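Local atomic coordinates of endonuclease 8-like L720 (Acanthamoeba polyphaga mimivirus, PDB entry 4MB7), a protein that belongs to the endonuclease VIII-like family of the Fpg/Nei type, with a helical H2TH domain and a bound zinc ion. Residues 5-10 / 221-226; 189-194 / 215-220; 11-16 / 42-47. One frame throughout, in Å; residues are numbered along the deposited sequence. Where two conformers were deposited one is given.

Overall arrangement
From the N terminus, helix 5-13 supplies the first segment of two contacts. Residues 11-16, from the last part of this helix and what follows, close a short loop onto 42-47 (contact 3), fixing the helix to the edge strand of a β-sheet. The helix body, 5-10, pairs with 221-226 (contact 1), which closes a much larger loop. Contacts 3 and 2 both lie inside that loop, in series; contact 2, 189-194 with 215-220, joins two helices of the H2TH region. Helix 205-230 serves contacts 1 and 2; helix 5-13 serves contacts 1 and 3, which also share a sulfate ion. Contacts 2 and 3 sit about 28 Å apart between centres, on opposite sides of the chain's centre.

Contact 1: 5-10 / 221-226; sequences RIRITY and LLYESY. With SO4 (sulfate ion), chain C.
Ile8 lies across one face of the Tyr226 ring, and that pairing is the heart of the contact. Its CG2 methyl makes a CH-pi contact with the ring, 3.6 Å from Tyr226 CE1 and displaced toward the rim, while CD1 continues along the ring to within 3.6 Å of Tyr226 CG. The two side chains run past each other in opposite directions. Ile8 CG1, between these ends, also reaches the second tyrosine, 4.0 Å from Tyr223 CD1. Tyr223 in turn receives Arg7. The extended arginine crosses it at about a right angle, with the guanidinium and ring planes 63° apart, and Arg7 CZ stands 4.7 Å from the Tyr223 ring centroid in an off-centre cation-pi contact. Arg7 NE forms a salt bridge with Glu11 and Tyr223 OH a hydrogen bond with it, while Arg7 NH1 bonds to Ser142 O.

Arg5 comes to Ile8 from another side. Bends at its second torsion (54°) and its third lay the guanidinium flat against Ile8 CD1, which sits over the centre of its plane. The other polar business is with a sulfate ion, probably from the crystallisation liquor: Arg5 NH1 donates to its O4 and Arg5 NH2 to its O3, each at 3.2 Å, while Lys12 and Arg229 complete a basic cluster round the anion. Sulfate O4 also lies at the edge of the Tyr226 ring, 3.7 Å from its CD1.

The axes of the two segments come within 10.7 Å, at 37°, with bulky side chains filling the gap. Here the N-terminal helix, whose Ile6 and Thr9 pack on the β-strands, meets a helix of the H2TH domain, an arrangement in keeping with the two-domain architecture of the Fpg/Nei family.

Contact 2: 189-194 / 215-220; sequences LYDCKI and LKKIID
The flat group that matters is the carboxylate of Asp191, and Lys217 meets it from above its plane rather than at its edge. The ammonium nitrogen stands 50° out of the plane as seen from OD2, with Lys217 NZ to Asp191 OD2 at 2.9 Å. Asp191 OD1 is farther off, 3.8 Å from the same NZ, so the grip is one-sided. Lys217 CE follows at 3.4 Å from Asp191 OD2, bringing the last methylene alongside the acid. The two side chains come from opposite directions. Asp191 holds CG anti to its backbone nitrogen (chi1 -165°), which throws the carboxylate across the gap; the lysine chain is bent twice, at its second and third torsions, before straightening at the end to deliver NZ.

Both oxygens have further partners. OD1 makes a salt bridge with Arg240, and OD2 also bonds to Ser214 OG, one turn before Lys217 on the same helix, so two bonds meet at OD2.

Asp191 is the last residue of helix 182-191. Lys193, with positive phi, is the C-prime residue of a Schellman motif: Ile194 N bonds to Leu189 O at 2.9 Å and Lys193 N to Tyr190 O at 3.1 Å. The side chain of this same Lys193 reaches, through NZ, the backbone oxygen of Cys271, one of the zinc ligands.

This is a contact near the surface of the H2TH region, made by one ion pair. With a lysine and an arginine both against it, the acid is probably ionised, and it ties the end of helix 182-191 at once to helix 205-230 and to the segment carrying Arg240.

Contact 3: 11-16 / 42-47; sequences EKIRHT and RKWWFA. With SO4 (sulfate ion), chain C.
Ile13 and Trp44 meet at about a right angle, and this is where the contact is tight. Ile13 CD1 lies over the face of the six-membered ring in a CH-pi contact, 3.5 Å from Trp44 CZ3, and CG1 follows behind it. The methylene arm gets there because CG1 sits between the backbone nitrogen and the carbonyl carbon (chi1 67°). Farther along, Arg14 CA lies 3.6 Å from Trp44 CD1.

At the indole's edge, Trp44 NE1 donates to Thr16 OG1 (2.9 Å), a bent bond with an N-H...O angle of 134°, the oxygen lying 27° out of the ring plane. The hydroxyl itself donates to Ile13 O at 2.6 Å, so one oxygen accepts from the strand and gives to the backbone of Ile13.

As in the Fpg/Nei fold, the N-terminal helix rests here on a β-sandwich: Trp44 lies on strand 40-47, next to the classic β-bulge of Arg42 and Lys43 opposite Met54, and Ile13 also touches Ile75 and Val77 of the other sheet.

On the solvent side things are loose. Lys12, extended beyond CG, takes no part in the packing on Trp44, and its NZ bonds to sulfate O4 at 3.0 Å.

Contact 1: 5-10 / 221-226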
loop_
_atom_site.group_PDB
_atom_site.type_symbol
_atom_site.label_atom_id
_atom_site.label_comp_id
_atom_site.label_asym_id
_atom_site.label_seq_id
_atom_site.Cartn_x
_atom_site.Cartn_y
_atom_site.Cartn_z
ATOM N N ARG A 5 -4.406 -4.233 3.218
ATOM C CA ARG A 5 -5.254 -3.203 3.818
ATOM C C ARG A 5 -5.658 -2.121 2.812
ATOM O O ARG A 5 -6.742 -1.545 2.911
ATOM C CB ARG A 5 -4.566 -2.577 5.035
ATOM C CG ARG A 5 -5.378 -1.500 5.745
ATOM C CD ARG A 5 -6.763 -1.996 6.140
ATOM N NE ARG A 5 -6.713 -3.249 6.889
ATOM C CZ ARG A 5 -7.756 -3.788 7.514
ATOM N NH1 ARG A 5 -8.934 -3.181 7.489
ATOM N NH2 ARG A 5 -7.618 -4.933 8.170
ATOM N N ILE A 6 -4.788 -1.851 1.844
ATOM C CA ILE A 6 -5.101 -0.876 0.803
ATOM C C ILE A 6 -6.257 -1.375 -0.064
ATOM O O ILE A 6 -7.200 -0.631 -0.344
ATOM C CB ILE A 6 -3.875 -0.550 -0.077
ATOM C CG1 ILE A 6 -2.798 0.161 0.743
ATOM C CG2 ILE A 6 -4.276 0.322 -1.250
ATOM C CD1 ILE A 6 -1.716 -0.752 1.253
ATOM N N ARG A 7 -6.183 -2.637 -0.479
ATOM C CA ARG A 7 -7.262 -3.260 -1.240
ATOM C C ARG A 7 -8.566 -3.258 -0.452
ATOM O O ARG A 7 -9.632 -2.950 -0.991
ATOM C CB ARG A 7 -6.901 -4.697 -1.624
ATOM C CG ARG A 7 -8.081 -5.487 -2.172
ATOM C CD ARG A 7 -7.667 -6.869 -2.642
ATOM N NE ARG A 7 -8.823 -7.736 -2.855
ATOM C CZ ARG A 7 -8.857 -8.738 -3.728
ATOM N NH1 ARG A 7 -7.801 -8.999 -4.485
ATOM N NH2 ARG A 7 -9.953 -9.474 -3.849
ATOM N N ILE A 8 -8.470 -3.601 0.828
ATOM C CA ILE A 8 -9.630 -3.629 1.716
ATOM C C ILE A 8 -10.301 -2.260 1.803
ATOM O O ILE A 8 -11.527 -2.152 1.735
ATOM C CB ILE A 8 -9.234 -4.122 3.126
ATOM C CG1 ILE A 8 -8.865 -5.608 3.079
ATOM C CG2 ILE A 8 -10.361 -3.885 4.120
ATOM C CD1 ILE A 8 -8.230 -6.127 4.355
ATOM N N THR A 9 -9.489 -1.217 1.947
ATOM C CA THR A 9 -9.998 0.150 1.995
ATOM C C THR A 9 -10.675 0.502 0.676
ATOM O O THR A 9 -11.764 1.077 0.660
ATOM C CB THR A 9 -8.868 1.158 2.275
ATOM O OG1 THR A 9 -8.251 0.846 3.528
ATOM C CG2 THR A 9 -9.413 2.586 2.325
ATOM N N TYR A 10 -10.024 0.138 -0.423
ATOM C CA TYR A 10 -10.568 0.340 -1.761
ATOM C C TYR A 10 -11.929 -0.333 -1.942
ATOM O O TYR A 10 -12.867 0.274 -2.459
ATOM C CB TYR A 10 -9.574 -0.170 -2.810
ATOM C CG TYR A 10 -10.186 -0.489 -4.155
ATOM C CD1 TYR A 10 -10.555 0.522 -5.030
ATOM C CD2 TYR A 10 -10.375 -1.807 -4.557
ATOM C CE1 TYR A 10 -11.112 0.232 -6.265
ATOM C CE2 TYR A 10 -10.927 -2.107 -5.787
ATOM C CZ TYR A 10 -11.294 -1.084 -6.637
ATOM O OH TYR A 10 -11.843 -1.378 -7.863
ATOM N N LEU A 221 -3.612 -14.760 3.730
ATOM C CA LEU A 221 -4.019 -15.038 5.103
ATOM C C LEU A 221 -4.576 -13.790 5.780
ATOM O O LEU A 221 -5.590 -13.853 6.470
ATOM C CB LEU A 221 -2.844 -15.590 5.915
ATOM C CG LEU A 221 -2.382 -17.013 5.592
ATOM C CD1 LEU A 221 -1.135 -17.365 6.391
ATOM C CD2 LEU A 221 -3.495 -18.010 5.870
ATOM N N LEU A 222 -3.905 -12.660 5.579
ATOM C CA LEU A 222 -4.368 -11.391 6.127
ATOM C C LEU A 222 -5.722 -11.007 5.547
ATOM O O LEU A 222 -6.586 -10.496 6.258
ATOM C CB LEU A 222 -3.345 -10.285 5.865
ATOM C CG LEU A 222 -2.092 -10.304 6.740
ATOM C CD1 LEU A 222 -1.019 -9.408 6.154
ATOM C CD2 LEU A 222 -2.433 -9.870 8.157
ATOM N N TYR A 223 -5.910 -11.260 4.257
ATOM C CA TYR A 223 -7.177 -10.943 3.611
ATOM C C TYR A 223 -8.287 -11.869 4.095
ATOM O O TYR A 223 -9.419 -11.437 4.311
ATOM C CB TYR A 223 -7.055 -11.013 2.089
ATOM C CG TYR A 223 -8.286 -10.514 1.369
ATOM C CD1 TYR A 223 -8.572 -9.155 1.308
ATOM C CD2 TYR A 223 -9.163 -11.397 0.757
ATOM C CE1 TYR A 223 -9.699 -8.691 0.654
ATOM C CE2 TYR A 223 -10.291 -10.942 0.100
ATOM C CZ TYR A 223 -10.553 -9.589 0.052
ATOM O OH TYR A 223 -11.674 -9.132 -0.600
ATOM N N GLU A 224 -7.952 -13.143 4.266
ATOM C CA GLU A 224 -8.907 -14.127 4.761
ATOM C C GLU A 224 -9.327 -13.806 6.193
ATOM O O GLU A 224 -10.477 -14.018 6.572
ATOM C CB GLU A 224 -8.314 -15.540 4.681
ATOM C CG GLU A 224 -9.254 -16.652 5.135
ATOM C CD GLU A 224 -10.367 -16.942 4.140
ATOM O OE1 GLU A 224 -10.403 -16.307 3.064
ATOM O OE2 GLU A 224 -11.208 -17.816 4.434
ATOM N N SER A 225 -8.388 -13.289 6.979
ATOM C CA SER A 225 -8.670 -12.897 8.354
ATOM C C SER A 225 -9.692 -11.766 8.388
ATOM O O SER A 225 -10.547 -11.714 9.271
ATOM C CB SER A 225 -7.386 -12.468 9.067
ATOM O OG SER A 225 -6.886 -11.258 8.529
ATOM N N TYR A 226 -9.594 -10.865 7.414
ATOM C CA TYR A 226 -10.544 -9.769 7.272
ATOM C C TYR A 226 -11.925 -10.280 6.885
ATOM O O TYR A 226 -12.940 -9.808 7.401
ATOM C CB TYR A 226 -10.046 -8.762 6.231
ATOM C CG TYR A 226 -11.137 -7.889 5.651
ATOM C CD1 TYR A 226 -11.665 -6.831 6.378
ATOM C CD2 TYR A 226 -11.634 -8.120 4.374
ATOM C CE1 TYR A 226 -12.662 -6.029 5.851
ATOM C CE2 TYR A 226 -12.630 -7.324 3.839
ATOM C CZ TYR A 226 -13.140 -6.280 4.582
ATOM O OH TYR A 226 -14.130 -5.484 4.055
HETATM S S SO4 C . -11.476 -4.821 10.080
HETATM O O1 SO4 C . -12.545 -5.819 10.273
HETATM O O2 SO4 C . -11.515 -3.880 11.213
HETATM O O3 SO4 C . -10.176 -5.522 10.074
HETATM O O4 SO4 C . -11.699 -4.085 8.827
#

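Contact 2: 189-194 / 215-220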
loop_
_atom_site.group_PDB
_atom_site.type_symbol
_atom_site.label_atom_id
_atom_site.label_comp_id
_atom_site.label_asym_id
_atom_site.label_seq_id
_atom_site.Cartn_x
_atom_site.Cartn_y
_atom_site.Cartn_z
ATOM N N LEU A 189 10.489 -13.386 5.248
ATOM C CA LEU A 189 11.889 -13.762 5.402
ATOM C C LEU A 189 12.067 -14.883 6.421
ATOM O O LEU A 189 12.903 -15.769 6.235
ATOM C CB LEU A 189 12.744 -12.548 5.769
ATOM C CG LEU A 189 13.080 -11.622 4.597
ATOM C CD1 LEU A 189 13.782 -10.364 5.079
ATOM C CD2 LEU A 189 13.927 -12.349 3.562
ATOM N N TYR A 190 11.279 -14.853 7.492
ATOM C CA TYR A 190 11.321 -15.932 8.470
ATOM C C TYR A 190 10.731 -17.215 7.897
ATOM O O TYR A 190 11.244 -18.305 8.135
ATOM C CB TYR A 190 10.586 -15.566 9.760
ATOM C CG TYR A 190 10.512 -16.741 10.706
ATOM C CD1 TYR A 190 11.628 -17.140 11.429
ATOM C CD2 TYR A 190 9.340 -17.473 10.853
ATOM C CE1 TYR A 190 11.579 -18.222 12.281
ATOM C CE2 TYR A 190 9.281 -18.562 11.707
ATOM C CZ TYR A 190 10.407 -18.930 12.417
ATOM O OH TYR A 190 10.365 -20.008 13.271
ATOM N N ASP A 191 9.644 -17.069 7.148
ATOM C CA ASP A 191 8.958 -18.204 6.539
ATOM C C ASP A 191 9.882 -18.950 5.575
ATOM O O ASP A 191 9.752 -20.160 5.386
ATOM C CB ASP A 191 7.707 -17.717 5.805
ATOM C CG ASP A 191 6.746 -18.840 5.467
ATOM O OD1 ASP A 191 6.756 -19.870 6.172
ATOM O OD2 ASP A 191 5.969 -18.684 4.501
ATOM N N CYS A 192 10.818 -18.221 4.977
ATOM C CA CYS A 192 11.734 -18.795 3.999
ATOM C C CYS A 192 13.138 -18.999 4.563
ATOM O O CYS A 192 14.060 -19.338 3.822
ATOM C CB CYS A 192 11.800 -17.914 2.751
ATOM S SG CYS A 192 10.204 -17.653 1.948
ATOM N N LYS A 193 13.291 -18.784 5.868
ATOM C CA LYS A 193 14.565 -18.987 6.557
ATOM C C LYS A 193 15.709 -18.201 5.923
ATOM O O LYS A 193 16.821 -18.707 5.781
ATOM C CB LYS A 193 14.910 -20.480 6.620
ATOM C CG LYS A 193 13.984 -21.284 7.520
ATOM C CD LYS A 193 14.129 -22.782 7.286
ATOM C CE LYS A 193 15.557 -23.248 7.511
ATOM N NZ LYS A 193 16.030 -23.005 8.904
ATOM N N ILE A 194 15.428 -16.961 5.540
ATOM C CA ILE A 194 16.433 -16.106 4.919
ATOM C C ILE A 194 16.811 -14.956 5.847
ATOM O O ILE A 194 15.942 -14.259 6.373
ATOM C CB ILE A 194 15.932 -15.533 3.580
ATOM C CG1 ILE A 194 15.620 -16.666 2.600
ATOM C CG2 ILE A 194 16.958 -14.575 2.985
ATOM C CD1 ILE A 194 15.140 -16.188 1.249
ATOM N N LEU A 215 5.214 -14.275 0.401
ATOM C CA LEU A 215 4.589 -12.956 0.461
ATOM C C LEU A 215 3.112 -13.028 0.096
ATOM O O LEU A 215 2.259 -12.509 0.816
ATOM C CB LEU A 215 5.314 -11.974 -0.463
ATOM C CG LEU A 215 6.651 -11.422 0.030
ATOM C CD1 LEU A 215 7.374 -10.697 -1.094
ATOM C CD2 LEU A 215 6.437 -10.490 1.216
ATOM N N LYS A 216 2.809 -13.694 -1.013
ATOM C CA LYS A 216 1.426 -13.792 -1.462
ATOM C C LYS A 216 0.580 -14.630 -0.508
ATOM O O LYS A 216 -0.603 -14.342 -0.310
ATOM C CB LYS A 216 1.341 -14.338 -2.890
ATOM C CG LYS A 216 -0.025 -14.143 -3.529
ATOM C CD LYS A 216 0.010 -14.379 -5.028
ATOM C CE LYS A 216 -1.321 -14.012 -5.669
ATOM N NZ LYS A 216 -1.332 -14.279 -7.135
ATOM N N LYS A 217 1.186 -15.648 0.096
ATOM C CA LYS A 217 0.481 -16.507 1.044
ATOM C C LYS A 217 0.046 -15.732 2.286
ATOM O O LYS A 217 -1.097 -15.845 2.728
ATOM C CB LYS A 217 1.359 -17.694 1.445
ATOM C CG LYS A 217 0.660 -18.718 2.323
ATOM C CD LYS A 217 1.166 -18.667 3.755
ATOM C CE LYS A 217 2.662 -18.913 3.817
ATOM N NZ LYS A 217 3.161 -18.938 5.219
ATOM N N ILE A 218 0.966 -14.947 2.838
ATOM C CA ILE A 218 0.693 -14.138 4.020
ATOM C C ILE A 218 -0.349 -13.055 3.726
ATOM O O ILE A 218 -1.215 -12.773 4.557
ATOM C CB ILE A 218 1.990 -13.505 4.567
ATOM C CG1 ILE A 218 2.996 -14.602 4.921
ATOM C CG2 ILE A 218 1.700 -12.641 5.784
ATOM C CD1 ILE A 218 4.373 -14.088 5.272
ATOM N N ILE A 219 -0.267 -12.460 2.538
ATOM C CA ILE A 219 -1.266 -11.488 2.106
ATOM C C ILE A 219 -2.643 -12.144 2.013
ATOM O O ILE A 219 -3.648 -11.562 2.429
ATOM C CB ILE A 219 -0.886 -10.847 0.756
ATOM C CG1 ILE A 219 0.332 -9.938 0.929
ATOM C CG2 ILE A 219 -2.056 -10.052 0.183
ATOM C CD1 ILE A 219 0.902 -9.424 -0.376
ATOM N N ASP A 220 -2.679 -13.363 1.481
ATOM C CA ASP A 220 -3.916 -14.137 1.405
ATOM C C ASP A 220 -4.488 -14.406 2.794
ATOM O O ASP A 220 -5.697 -14.306 3.006
ATOM C CB ASP A 220 -3.681 -15.470 0.690
ATOM C CG ASP A 220 -3.441 -15.307 -0.796
ATOM O OD1 ASP A 220 -3.821 -14.258 -1.361
ATOM O OD2 ASP A 220 -2.875 -16.242 -1.402
#

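Contact 3: 11-16 / 42-47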
loop_
_atom_site.group_PDB
_atom_site.type_symbol
_atom_site.label_atom_id
_atom_site.label_comp_id
_atom_site.label_asym_id
_atom_site.label_seq_id
_atom_site.Cartn_x
_atom_site.Cartn_y
_atom_site.Cartn_z
ATOM N N GLU A 11 -12.035 -1.583 -1.505
ATOM C CA GLU A 11 -13.282 -2.329 -1.637
ATOM C C GLU A 11 -14.406 -1.720 -0.800
ATOM O O GLU A 11 -15.579 -1.831 -1.153
ATOM C CB GLU A 11 -13.073 -3.802 -1.269
ATOM C CG GLU A 11 -12.178 -4.555 -2.250
ATOM C CD GLU A 11 -11.898 -5.981 -1.816
ATOM O OE1 GLU A 11 -12.062 -6.285 -0.616
ATOM O OE2 GLU A 11 -11.516 -6.801 -2.679
ATOM N N LYS A 12 -14.042 -1.064 0.297
ATOM C CA LYS A 12 -15.029 -0.456 1.185
ATOM C C LYS A 12 -15.598 0.861 0.657
ATOM O O LYS A 12 -16.734 1.210 0.963
ATOM C CB LYS A 12 -14.440 -0.232 2.582
ATOM C CG LYS A 12 -14.326 -1.490 3.431
ATOM C CD LYS A 12 -13.728 -1.175 4.794
ATOM C CE LYS A 12 -13.608 -2.421 5.656
ATOM N NZ LYS A 12 -12.999 -2.119 6.982
ATOM N N ILE A 13 -14.816 1.591 -0.131
ATOM C CA ILE A 13 -15.219 2.938 -0.533
ATOM C C ILE A 13 -15.561 3.089 -2.015
ATOM O O ILE A 13 -16.097 4.118 -2.426
ATOM C CB ILE A 13 -14.135 3.977 -0.176
ATOM C CG1 ILE A 13 -12.882 3.746 -1.023
ATOM C CG2 ILE A 13 -13.803 3.916 1.307
ATOM C CD1 ILE A 13 -11.686 4.556 -0.576
ATOM N N ARG A 14 -15.262 2.069 -2.814
ATOM C CA ARG A 14 -15.375 2.195 -4.268
ATOM C C ARG A 14 -16.810 2.374 -4.772
ATOM O O ARG A 14 -17.026 2.814 -5.900
ATOM C CB ARG A 14 -14.706 1.017 -4.981
ATOM C CG ARG A 14 -15.344 -0.336 -4.720
ATOM C CD ARG A 14 -14.704 -1.402 -5.597
ATOM N NE ARG A 14 -15.095 -2.753 -5.208
ATOM C CZ ARG A 14 -14.668 -3.858 -5.813
ATOM N NH1 ARG A 14 -13.836 -3.774 -6.842
ATOM N NH2 ARG A 14 -15.073 -5.047 -5.388
ATOM N N HIS A 15 -17.788 2.030 -3.942
ATOM C CA HIS A 15 -19.184 2.166 -4.346
ATOM C C HIS A 15 -19.713 3.581 -4.116
ATOM O O HIS A 15 -20.921 3.815 -4.123
ATOM C CB HIS A 15 -20.059 1.116 -3.657
ATOM C CG HIS A 15 -19.806 -0.279 -4.136
ATOM N ND1 HIS A 15 -19.013 -1.172 -3.447
ATOM C CD2 HIS A 15 -20.227 -0.930 -5.246
ATOM C CE1 HIS A 15 -18.965 -2.316 -4.109
ATOM N NE2 HIS A 15 -19.693 -2.194 -5.204
ATOM N N THR A 16 -18.793 4.519 -3.913
ATOM C CA THR A 16 -19.124 5.939 -3.922
ATOM C C THR A 16 -18.985 6.497 -5.338
ATOM O O THR A 16 -19.284 7.662 -5.591
ATOM C CB THR A 16 -18.229 6.743 -2.960
ATOM O OG1 THR A 16 -16.851 6.464 -3.234
ATOM C CG2 THR A 16 -18.541 6.384 -1.514
ATOM N N ARG A 42 -15.521 9.654 -10.558
ATOM C CA ARG A 42 -15.536 8.848 -11.771
ATOM C C ARG A 42 -15.018 7.433 -11.535
ATOM O O ARG A 42 -15.599 6.466 -12.026
ATOM C CB ARG A 42 -14.722 9.532 -12.875
ATOM C CG ARG A 42 -14.584 8.715 -14.155
ATOM C CD ARG A 42 -15.943 8.373 -14.753
ATOM N NE ARG A 42 -15.816 7.557 -15.959
ATOM C CZ ARG A 42 -15.759 6.229 -15.964
ATOM N NH1 ARG A 42 -15.818 5.556 -14.824
ATOM N NH2 ARG A 42 -15.644 5.573 -17.110
ATOM N N LYS A 43 -13.930 7.313 -10.778
ATOM C CA LYS A 43 -13.278 6.020 -10.598
ATOM C C LYS A 43 -12.332 5.987 -9.395
ATOM O O LYS A 43 -11.659 6.972 -9.094
ATOM C CB LYS A 43 -12.507 5.648 -11.871
ATOM C CG LYS A 43 -11.927 4.243 -11.876
ATOM N N TRP A 44 -12.305 4.847 -8.709
ATOM C CA TRP A 44 -11.290 4.564 -7.703
ATOM C C TRP A 44 -10.374 3.468 -8.236
ATOM O O TRP A 44 -10.822 2.573 -8.950
ATOM C CB TRP A 44 -11.920 4.037 -6.410
ATOM C CG TRP A 44 -12.761 4.999 -5.634
ATOM C CD1 TRP A 44 -14.105 5.204 -5.766
ATOM C CD2 TRP A 44 -12.329 5.852 -4.565
ATOM N NE1 TRP A 44 -14.531 6.146 -4.860
ATOM C CE2 TRP A 44 -13.460 6.558 -4.110
ATOM C CE3 TRP A 44 -11.093 6.094 -3.956
ATOM C CZ2 TRP A 44 -13.392 7.490 -3.074
ATOM C CZ3 TRP A 44 -11.027 7.020 -2.930
ATOM C CH2 TRP A 44 -12.170 7.705 -2.498
ATOM N N TRP A 45 -9.095 3.536 -7.884
ATOM C CA TRP A 45 -8.198 2.401 -8.059
ATOM C C TRP A 45 -7.035 2.505 -7.080
ATOM O O TRP A 45 -6.851 3.536 -6.435
ATOM C CB TRP A 45 -7.712 2.257 -9.513
ATOM C CG TRP A 45 -6.702 3.278 -9.976
ATOM C CD1 TRP A 45 -5.356 3.091 -10.122
ATOM C CD2 TRP A 45 -6.964 4.626 -10.388
ATOM N NE1 TRP A 45 -4.763 4.244 -10.584
ATOM C CE2 TRP A 45 -5.729 5.199 -10.755
ATOM C CE3 TRP A 45 -8.123 5.407 -10.471
ATOM C CZ2 TRP A 45 -5.620 6.518 -11.199
ATOM C CZ3 TRP A 45 -8.011 6.714 -10.911
ATOM C CH2 TRP A 45 -6.769 7.255 -11.270
ATOM N N PHE A 46 -6.272 1.426 -6.949
ATOM C CA PHE A 46 -5.137 1.424 -6.037
ATOM C C PHE A 46 -3.958 0.666 -6.628
ATOM O O PHE A 46 -4.130 -0.236 -7.447
ATOM C CB PHE A 46 -5.528 0.833 -4.676
ATOM C CG PHE A 46 -5.671 -0.667 -4.680
ATOM C CD1 PHE A 46 -6.868 -1.262 -5.048
ATOM C CD2 PHE A 46 -4.610 -1.479 -4.304
ATOM C CE1 PHE A 46 -7.001 -2.642 -5.052
ATOM C CE2 PHE A 46 -4.737 -2.856 -4.307
ATOM C CZ PHE A 46 -5.932 -3.438 -4.683
ATOM N N ALA A 47 -2.759 1.048 -6.208
ATOM C CA ALA A 47 -1.541 0.381 -6.636
ATOM C C ALA A 47 -0.516 0.513 -5.524
ATOM O O ALA A 47 -0.062 1.613 -5.218
ATOM C CB ALA A 47 -1.020 1.000 -7.919
HETATM S S SO4 C . -11.476 -4.821 10.080
HETATM O O1 SO4 C . -12.545 -5.819 10.273
HETATM O O2 SO4 C . -11.515 -3.880 11.213
HETATM O O3 SO4 C . -10.176 -5.522 10.074
HETATM O O4 SO4 C . -11.699 -4.085 8.827
#